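Pesticidal crystal protein Cry4Aa (Bacillus thuringiensis, PDB 2C9K) lyses midgut epithelial cells of mosquito larvae by binding to them and forming pores, as a three-domain crystal toxin of the delta-endotoxin family. Local coordinates at residues A[249-261]-A[467-479]. Sequence-based numbering, arbitrary orientation.
Sequences GKYPIGVQSELTR and YTHLTTQIPAVKA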
loop_
_atom_site.group_PDB
_atom_site.type_symbol
_atom_site.label_atom_id
_atom_site.label_comp_id
_atom_site.label_asym_id
_atom_site.label_seq_id
_atom_site.Cartn_x
_atom_site.Cartn_y
_atom_site.Cartn_z
ATOM N N GLY A 249 -8.048 -6.262 20.693
ATOM C CA GLY A 249 -7.279 -7.117 21.574
ATOM C C GLY A 249 -5.800 -6.862 21.384
ATOM O O GLY A 249 -5.092 -6.566 22.343
ATOM N N LYS A 250 -5.348 -6.964 20.136
ATOM C CA LYS A 250 -3.952 -6.762 19.768
ATOM C C LYS A 250 -3.444 -5.334 19.941
ATOM O O LYS A 250 -2.331 -5.127 20.414
ATOM C CB LYS A 250 -3.746 -7.182 18.319
ATOM C CG LYS A 250 -4.008 -8.653 18.033
ATOM C CD LYS A 250 -2.720 -9.460 18.060
ATOM C CE LYS A 250 -2.273 -9.813 19.470
ATOM N NZ LYS A 250 -3.002 -11.003 20.007
ATOM N N TYR A 251 -4.250 -4.352 19.544
ATOM C CA TYR A 251 -3.857 -2.943 19.651
ATOM C C TYR A 251 -4.813 -2.113 20.522
ATOM O O TYR A 251 -5.645 -1.355 20.017
ATOM C CB TYR A 251 -3.745 -2.328 18.251
ATOM C CG TYR A 251 -2.861 -3.131 17.310
ATOM C CD1 TYR A 251 -3.359 -4.234 16.624
ATOM C CD2 TYR A 251 -1.512 -2.813 17.146
ATOM C CE1 TYR A 251 -2.537 -4.999 15.804
ATOM C CE2 TYR A 251 -0.680 -3.576 16.324
ATOM C CZ TYR A 251 -1.199 -4.666 15.659
ATOM O OH TYR A 251 -0.384 -5.425 14.846
ATOM N N PRO A 252 -4.675 -2.232 21.856
ATOM C CA PRO A 252 -5.453 -1.569 22.904
ATOM C C PRO A 252 -5.447 -0.048 22.910
ATOM O O PRO A 252 -6.494 0.594 23.033
ATOM C CB PRO A 252 -4.824 -2.101 24.182
ATOM C CG PRO A 252 -4.234 -3.382 23.777
ATOM C CD PRO A 252 -3.623 -3.051 22.469
ATOM N N ILE A 253 -4.257 0.524 22.783
ATOM C CA ILE A 253 -4.099 1.968 22.848
ATOM C C ILE A 253 -3.830 2.750 21.557
ATOM O O ILE A 253 -3.494 3.932 21.623
ATOM C CB ILE A 253 -2.984 2.305 23.853
ATOM C CG1 ILE A 253 -1.627 1.877 23.284
ATOM C CG2 ILE A 253 -3.231 1.554 25.158
ATOM C CD1 ILE A 253 -0.454 2.183 24.185
ATOM N N GLY A 254 -3.980 2.130 20.393
ATOM C CA GLY A 254 -3.718 2.870 19.168
ATOM C C GLY A 254 -2.491 2.341 18.454
ATOM O O GLY A 254 -1.664 1.662 19.062
ATOM N N VAL A 255 -2.357 2.653 17.168
ATOM C CA VAL A 255 -1.227 2.153 16.395
ATOM C C VAL A 255 -0.832 3.048 15.253
ATOM O O VAL A 255 -1.687 3.574 14.549
ATOM C CB VAL A 255 -1.541 0.813 15.704
ATOM C CG1 VAL A 255 -0.288 -0.051 15.668
ATOM C CG2 VAL A 255 -2.716 0.127 16.365
ATOM N N GLN A 256 0.470 3.181 15.039
ATOM C CA GLN A 256 0.966 3.965 13.921
ATOM C C GLN A 256 1.547 2.942 12.947
ATOM O O GLN A 256 2.533 2.277 13.252
ATOM C CB GLN A 256 2.045 4.949 14.376
ATOM C CG GLN A 256 2.528 5.889 13.284
ATOM C CD GLN A 256 1.384 6.632 12.611
ATOM O OE1 GLN A 256 0.591 6.044 11.867
ATOM N NE2 GLN A 256 1.290 7.931 12.873
ATOM N N SER A 257 0.924 2.794 11.785
ATOM C CA SER A 257 1.404 1.832 10.807
ATOM C C SER A 257 1.668 2.505 9.471
ATOM O O SER A 257 1.304 3.660 9.281
ATOM C CB SER A 257 0.369 0.726 10.623
ATOM O OG SER A 257 -0.803 1.246 10.039
ATOM N N GLU A 258 2.304 1.780 8.553
ATOM C CA GLU A 258 2.607 2.318 7.233
ATOM C C GLU A 258 2.467 1.261 6.138
ATOM O O GLU A 258 2.423 0.067 6.412
ATOM C CB GLU A 258 4.017 2.924 7.224
ATOM C CG GLU A 258 5.161 1.956 7.535
ATOM C CD GLU A 258 6.488 2.681 7.826
ATOM O OE1 GLU A 258 7.562 2.061 7.677
ATOM O OE2 GLU A 258 6.460 3.869 8.221
ATOM N N LEU A 259 2.377 1.711 4.894
ATOM C CA LEU A 259 2.237 0.814 3.754
ATOM C C LEU A 259 3.531 0.933 2.949
ATOM O O LEU A 259 3.837 2.011 2.434
ATOM C CB LEU A 259 1.024 1.245 2.918
ATOM C CG LEU A 259 -0.306 1.417 3.678
ATOM C CD1 LEU A 259 -1.303 2.171 2.823
ATOM C CD2 LEU A 259 -0.866 0.064 4.076
ATOM N N THR A 260 4.284 -0.166 2.838
ATOM C CA THR A 260 5.581 -0.160 2.135
ATOM C C THR A 260 5.599 -0.618 0.686
ATOM O O THR A 260 6.605 -0.437 0.001
ATOM C CB THR A 260 6.622 -1.030 2.849
ATOM O OG1 THR A 260 6.291 -2.407 2.647
ATOM C CG2 THR A 260 6.653 -0.730 4.338
ATOM N N ARG A 261 4.507 -1.218 0.225
ATOM C CA ARG A 261 4.414 -1.702 -1.159
ATOM C C ARG A 261 4.622 -0.632 -2.246
ATOM O O ARG A 261 4.349 0.556 -2.034
ATOM C CB ARG A 261 3.046 -2.340 -1.390
ATOM C CG ARG A 261 1.945 -1.355 -1.794
ATOM C CD ARG A 261 1.715 -0.288 -0.736
ATOM N NE ARG A 261 0.618 0.612 -1.082
ATOM C CZ ARG A 261 0.732 1.666 -1.883
ATOM N NH1 ARG A 261 1.909 1.964 -2.426
ATOM N NH2 ARG A 261 -0.333 2.420 -2.143
ATOM N N TYR A 467 7.379 5.680 18.629
ATOM C CA TYR A 467 6.631 6.593 19.466
ATOM C C TYR A 467 6.465 6.034 20.869
ATOM O O TYR A 467 6.669 4.847 21.107
ATOM C CB TYR A 467 5.272 6.891 18.835
ATOM C CG TYR A 467 5.381 7.487 17.445
ATOM C CD1 TYR A 467 5.305 6.680 16.310
ATOM C CD2 TYR A 467 5.600 8.856 17.273
ATOM C CE1 TYR A 467 5.444 7.222 15.040
ATOM C CE2 TYR A 467 5.745 9.412 16.010
ATOM C CZ TYR A 467 5.666 8.594 14.894
ATOM O OH TYR A 467 5.816 9.149 13.637
ATOM N N THR A 468 6.085 6.903 21.795
ATOM C CA THR A 468 5.923 6.527 23.197
ATOM C C THR A 468 4.492 6.487 23.709
ATOM O O THR A 468 4.247 5.973 24.794
ATOM C CB THR A 468 6.675 7.510 24.102
ATOM O OG1 THR A 468 6.088 8.810 23.967
ATOM C CG2 THR A 468 8.139 7.587 23.716
ATOM N N HIS A 469 3.556 7.040 22.942
ATOM C CA HIS A 469 2.159 7.105 23.361
ATOM C C HIS A 469 1.224 6.160 22.630
ATOM O O HIS A 469 0.006 6.360 22.636
ATOM C CB HIS A 469 1.636 8.533 23.205
ATOM C CG HIS A 469 1.481 8.966 21.779
ATOM N ND1 HIS A 469 2.538 9.025 20.898
ATOM C CD2 HIS A 469 0.385 9.334 21.075
ATOM C CE1 HIS A 469 2.102 9.408 19.712
ATOM N NE2 HIS A 469 0.799 9.602 19.793
ATOM N N LEU A 470 1.780 5.145 21.985
ATOM C CA LEU A 470 0.968 4.173 21.273
ATOM C C LEU A 470 1.864 3.097 20.662
ATOM O O LEU A 470 3.084 3.213 20.676
ATOM C CB LEU A 470 0.135 4.868 20.191
ATOM C CG LEU A 470 0.738 5.123 18.808
ATOM C CD1 LEU A 470 -0.288 5.837 17.953
ATOM C CD2 LEU A 470 2.009 5.940 18.915
ATOM N N THR A 471 1.259 2.042 20.138
ATOM C CA THR A 471 2.028 0.963 19.543
ATOM C C THR A 471 2.579 1.381 18.197
ATOM O O THR A 471 1.843 1.849 17.327
ATOM C CB THR A 471 1.169 -0.300 19.358
ATOM O OG1 THR A 471 0.836 -0.838 20.644
ATOM C CG2 THR A 471 1.921 -1.350 18.550
ATOM N N THR A 472 3.885 1.218 18.034
ATOM C CA THR A 472 4.539 1.558 16.786
ATOM C C THR A 472 4.725 0.277 16.002
ATOM O O THR A 472 5.218 -0.722 16.523
ATOM C CB THR A 472 5.900 2.210 17.027
ATOM O OG1 THR A 472 5.715 3.413 17.775
ATOM C CG2 THR A 472 6.572 2.551 15.708
ATOM N N GLN A 473 4.316 0.316 14.744
ATOM C CA GLN A 473 4.412 -0.833 13.861
ATOM C C GLN A 473 5.480 -0.525 12.818
ATOM O O GLN A 473 5.302 0.378 12.005
ATOM C CB GLN A 473 3.055 -1.043 13.187
ATOM C CG GLN A 473 2.782 -2.435 12.658
ATOM C CD GLN A 473 1.325 -2.613 12.272
ATOM O OE1 GLN A 473 0.840 -1.995 11.326
ATOM N NE2 GLN A 473 0.615 -3.451 13.019
ATOM N N ILE A 474 6.595 -1.254 12.857
ATOM C CA ILE A 474 7.678 -1.053 11.895
ATOM C C ILE A 474 7.883 -2.282 11.020
ATOM O O ILE A 474 8.443 -3.291 11.472
ATOM C CB ILE A 474 9.026 -0.753 12.586
ATOM C CG1 ILE A 474 8.941 0.552 13.385
ATOM C CG2 ILE A 474 10.121 -0.628 11.531
ATOM C CD1 ILE A 474 10.251 0.963 14.028
ATOM N N PRO A 475 7.432 -2.217 9.753
ATOM C CA PRO A 475 7.569 -3.326 8.801
ATOM C C PRO A 475 9.018 -3.803 8.758
ATOM O O PRO A 475 9.938 -2.992 8.797
ATOM C CB PRO A 475 7.136 -2.697 7.483
ATOM C CG PRO A 475 6.134 -1.699 7.910
ATOM C CD PRO A 475 6.763 -1.067 9.117
ATOM N N ALA A 476 9.221 -5.114 8.671
ATOM C CA ALA A 476 10.573 -5.670 8.626
ATOM C C ALA A 476 11.355 -5.229 7.382
ATOM O O ALA A 476 12.584 -5.229 7.380
ATOM C CB ALA A 476 10.513 -7.184 8.695
ATOM N N VAL A 477 10.654 -4.847 6.326
ATOM C CA VAL A 477 11.341 -4.410 5.126
ATOM C C VAL A 477 11.904 -3.000 5.269
ATOM O O VAL A 477 12.587 -2.519 4.359
ATOM C CB VAL A 477 10.421 -4.462 3.875
ATOM C CG1 VAL A 477 10.141 -5.913 3.495
ATOM C CG2 VAL A 477 9.123 -3.718 4.147
ATOM N N LYS A 478 11.629 -2.339 6.395
ATOM C CA LYS A 478 12.152 -0.988 6.626
ATOM C C LYS A 478 13.572 -1.082 7.170
ATOM O O LYS A 478 14.146 -0.093 7.618
ATOM C CB LYS A 478 11.282 -0.213 7.622
ATOM C CG LYS A 478 9.905 0.189 7.115
ATOM C CD LYS A 478 9.986 1.166 5.955
ATOM C CE LYS A 478 10.699 2.457 6.345
ATOM N NZ LYS A 478 10.050 3.132 7.500
ATOM N N ALA A 479 14.127 -2.287 7.128
ATOM C CA ALA A 479 15.482 -2.539 7.603
ATOM C C ALA A 479 16.474 -2.091 6.538
ATOM O O ALA A 479 16.082 -1.841 5.395
ATOM C CB ALA A 479 15.663 -4.018 7.886
HETATM O O HOH W 1 -2.316 -0.353 21.019
HETATM O O HOH W 2 5.211 3.113 12.705
HETATM O O HOH W 3 3.052 -0.697 9.773
#
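Glu258 and Lys478 reach toward each other end-on and form a salt bridge, the syn lone pair of Glu258 OE1 receiving Lys478 NZ at 2.7 Å. The lysine chain, bent at chi2, chi3 and chi4, curls round this oxygen, while Glu258 CG is 3.8 Å from Pro475 CD. Beyond, Thr260 and Pro475 run antiparallel past one another, Thr260 CG2 lying 3.7 Å from Pro475 CG. Earlier in both segments, where the strands pair, the Val255 and Thr471 side chains run parallel on one face of the sheet, and Val255 CG1 lies 3.9 Å from Thr471 CG2. Three parallel-sheet hydrogen bonds join the backbones: Thr471 N to Gly254 O, Gln256 N to Thr471 O (3.0 Å) and Gln473 N to Gln256 O. Gln473 runs extended, its CG turned away from the backbone N (chi1 -158°), which carries the amide to Tyr251, nearly perpendicular to the phenol ring (89°); Gln473 NE2 and Tyr251 OH both hydrogen-bond to Glu606 OE1 on strand 600-609, the antiparallel neighbour of strand 471-475. Strand 255-256, shortly after helix 222-240 of the helical bundle, thereby joins a C-terminal-domain sheet. Asp461 illustrates the principle: its backbone O takes Lys478 NZ and its N gives to Glu258 OE2, so buried opposite charges are probably stabilised by each other and by main-chain groups.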